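Local coordinates for alpha-acetolactate decarboxylase (PDB 5XNE), which catalyses the decarboxylation of acetolactate to acetoin, a step of butanediol biosynthesis from pyruvate, at residues S2-V7 against S74-T79. Residues are numbered along the deposited sequence; the frame is centred on the assembly and turned at random.
Sequences SQIYQV and SFTFFT
Q3 meets T76 through its backbone: T76 OG1 donates to Q3 O at 2.7 Å, coming from above the carbonyl plane. A water donates to Q3 O and accepts from F77 N, linking strand 3-7 to the loop after strand 73-76. Threonine suits this place because OG1, anti to its backbone N (chi1 -162°), gives the bond while CB meets I4, whose CD1 lies 4.1 Å away. The two side chains cross obliquely beside F158 of strand 151-160, a buried setting that suits the branched apolar isoleucine. Y5 and F75 form an antiparallel hydrogen-bonded pair, with Y5 N to F75 O at 2.8 Å and F75 N to Y5 O at 2.9 Å. Their flat rings suit the shared face: F75 CD2 approaches the edge of the Y5 ring, which stacks on Y30. Q6 and S74 have side chains on the other face, where S74 OG, in a side chain about 9 Å from the zinc ion, donates to Q6 OE1 at 2.7 Å. The glutamine is long enough to bend at chi2 (57°) and reach across, while its NE2 bonds S8 O. A leucine in place of Q6 would probably leave the buried S74 hydroxyl without this acceptor and S8 O without its amide donor. V7, compactly branched, brings CG2 to the F75 ring edge. Y5, F75 and V7 thus pack by carbon contacts; opposite, beside the I4-T76 contact, a buried hydroxyl and amide oxygen satisfy each other across a non-hydrogen-bonded pair.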
loop_
_atom_site.group_PDB
_atom_site.type_symbol
_atom_site.label_atom_id
_atom_site.label_comp_id
_atom_site.label_asym_id
_atom_site.label_seq_id
_atom_site.Cartn_x
_atom_site.Cartn_y
_atom_site.Cartn_z
ATOM N N SER B 2 3.722 -15.544 -1.683
ATOM C CA SER B 2 3.595 -14.642 -2.826
ATOM C C SER B 2 3.356 -13.214 -2.359
ATOM O O SER B 2 2.670 -12.431 -3.026
ATOM C CB SER B 2 2.458 -15.081 -3.760
ATOM O OG SER B 2 2.567 -14.444 -5.034
ATOM N N GLN B 3 3.919 -12.864 -1.209
ATOM C CA GLN B 3 3.735 -11.511 -0.712
ATOM C C GLN B 3 5.020 -10.895 -0.200
ATOM O O GLN B 3 5.937 -11.596 0.248
ATOM C CB GLN B 3 2.693 -11.482 0.408
ATOM C CG GLN B 3 3.151 -12.157 1.695
ATOM C CD GLN B 3 2.166 -12.002 2.841
ATOM O OE1 GLN B 3 0.999 -11.662 2.639
ATOM N NE2 GLN B 3 2.636 -12.259 4.057
ATOM N N ILE B 4 5.060 -9.572 -0.265
ATOM C CA ILE B 4 5.967 -8.780 0.559
ATOM C C ILE B 4 5.238 -8.510 1.872
ATOM O O ILE B 4 4.094 -8.040 1.862
ATOM C CB ILE B 4 6.342 -7.443 -0.099
ATOM C CG1 ILE B 4 6.861 -7.651 -1.529
ATOM C CG2 ILE B 4 7.342 -6.687 0.775
ATOM C CD1 ILE B 4 8.161 -8.442 -1.606
ATOM N N TYR B 5 5.872 -8.827 2.994
ATOM C CA TYR B 5 5.322 -8.490 4.303
ATOM C C TYR B 5 5.970 -7.189 4.743
ATOM O O TYR B 5 7.179 -7.135 5.000
ATOM C CB TYR B 5 5.578 -9.592 5.339
ATOM C CG TYR B 5 4.837 -9.372 6.636
ATOM C CD1 TYR B 5 3.486 -9.666 6.726
ATOM C CD2 TYR B 5 5.485 -8.877 7.763
ATOM C CE1 TYR B 5 2.779 -9.475 7.897
ATOM C CE2 TYR B 5 4.781 -8.683 8.957
ATOM C CZ TYR B 5 3.430 -8.983 9.007
ATOM O OH TYR B 5 2.697 -8.803 10.163
ATOM N N GLN B 6 5.164 -6.135 4.795
ATOM C CA GLN B 6 5.646 -4.776 5.027
ATOM C C GLN B 6 5.283 -4.302 6.430
ATOM O O GLN B 6 4.098 -4.183 6.765
ATOM C CB GLN B 6 5.067 -3.833 3.971
ATOM C CG GLN B 6 5.454 -2.386 4.130
ATOM C CD GLN B 6 6.943 -2.188 4.124
ATOM O OE1 GLN B 6 7.632 -2.651 3.216
ATOM N NE2 GLN B 6 7.461 -1.497 5.138
ATOM N N VAL B 7 6.303 -4.044 7.248
ATOM C CA VAL B 7 6.097 -3.575 8.617
ATOM C C VAL B 7 6.134 -2.043 8.632
ATOM O O VAL B 7 7.183 -1.428 8.415
ATOM C CB VAL B 7 7.163 -4.163 9.567
ATOM C CG1 VAL B 7 7.090 -3.508 10.945
ATOM C CG2 VAL B 7 6.981 -5.673 9.691
ATOM N N SER B 74 10.901 -4.970 5.766
ATOM C CA SER B 74 10.189 -5.632 4.677
ATOM C C SER B 74 10.732 -7.061 4.568
ATOM O O SER B 74 11.951 -7.238 4.577
ATOM C CB SER B 74 10.397 -4.895 3.341
ATOM O OG SER B 74 10.163 -3.496 3.429
ATOM N N PHE B 75 9.844 -8.044 4.430
ATOM C CA PHE B 75 10.252 -9.461 4.358
ATOM C C PHE B 75 9.559 -10.202 3.240
ATOM O O PHE B 75 8.464 -9.834 2.819
ATOM C CB PHE B 75 9.942 -10.185 5.665
ATOM C CG PHE B 75 10.560 -9.550 6.855
ATOM C CD1 PHE B 75 11.904 -9.741 7.138
ATOM C CD2 PHE B 75 9.795 -8.757 7.697
ATOM C CE1 PHE B 75 12.491 -9.133 8.240
ATOM C CE2 PHE B 75 10.375 -8.146 8.801
ATOM C CZ PHE B 75 11.717 -8.342 9.077
ATOM N N THR B 76 10.189 -11.281 2.779
ATOM C CA THR B 76 9.495 -12.198 1.894
ATOM C C THR B 76 10.141 -13.558 1.999
ATOM O O THR B 76 11.255 -13.685 2.529
ATOM C CB THR B 76 9.518 -11.714 0.437
ATOM O OG1 THR B 76 8.498 -12.392 -0.305
ATOM C CG2 THR B 76 10.869 -11.983 -0.202
ATOM N N PHE B 77 9.439 -14.568 1.503
ATOM C CA PHE B 77 10.054 -15.872 1.313
ATOM C C PHE B 77 10.571 -15.889 -0.115
ATOM O O PHE B 77 9.792 -15.937 -1.079
ATOM C CB PHE B 77 9.061 -17.009 1.580
ATOM C CG PHE B 77 8.774 -17.218 3.034
ATOM C CD1 PHE B 77 9.737 -17.778 3.871
ATOM C CD2 PHE B 77 7.561 -16.821 3.578
ATOM C CE1 PHE B 77 9.482 -17.959 5.224
ATOM C CE2 PHE B 77 7.297 -16.999 4.930
ATOM C CZ PHE B 77 8.251 -17.562 5.752
ATOM N N PHE B 78 11.890 -15.804 -0.235
ATOM C CA PHE B 78 12.542 -15.622 -1.515
ATOM C C PHE B 78 12.471 -16.902 -2.333
ATOM O O PHE B 78 12.754 -17.987 -1.824
ATOM C CB PHE B 78 13.988 -15.192 -1.311
ATOM C CG PHE B 78 14.660 -14.693 -2.557
ATOM C CD1 PHE B 78 15.195 -15.578 -3.487
ATOM C CD2 PHE B 78 14.779 -13.329 -2.793
ATOM C CE1 PHE B 78 15.812 -15.109 -4.634
ATOM C CE2 PHE B 78 15.397 -12.852 -3.929
ATOM C CZ PHE B 78 15.925 -13.743 -4.857
ATOM N N THR B 79 12.082 -16.759 -3.595
ATOM C CA THR B 79 12.076 -17.877 -4.535
ATOM C C THR B 79 12.848 -17.444 -5.767
ATOM O O THR B 79 12.653 -16.348 -6.270
ATOM C CB THR B 79 10.650 -18.300 -4.921
ATOM O OG1 THR B 79 10.012 -17.232 -5.627
ATOM C CG2 THR B 79 9.838 -18.630 -3.677
HETATM O O HOH W 1 6.539 -14.208 0.705
#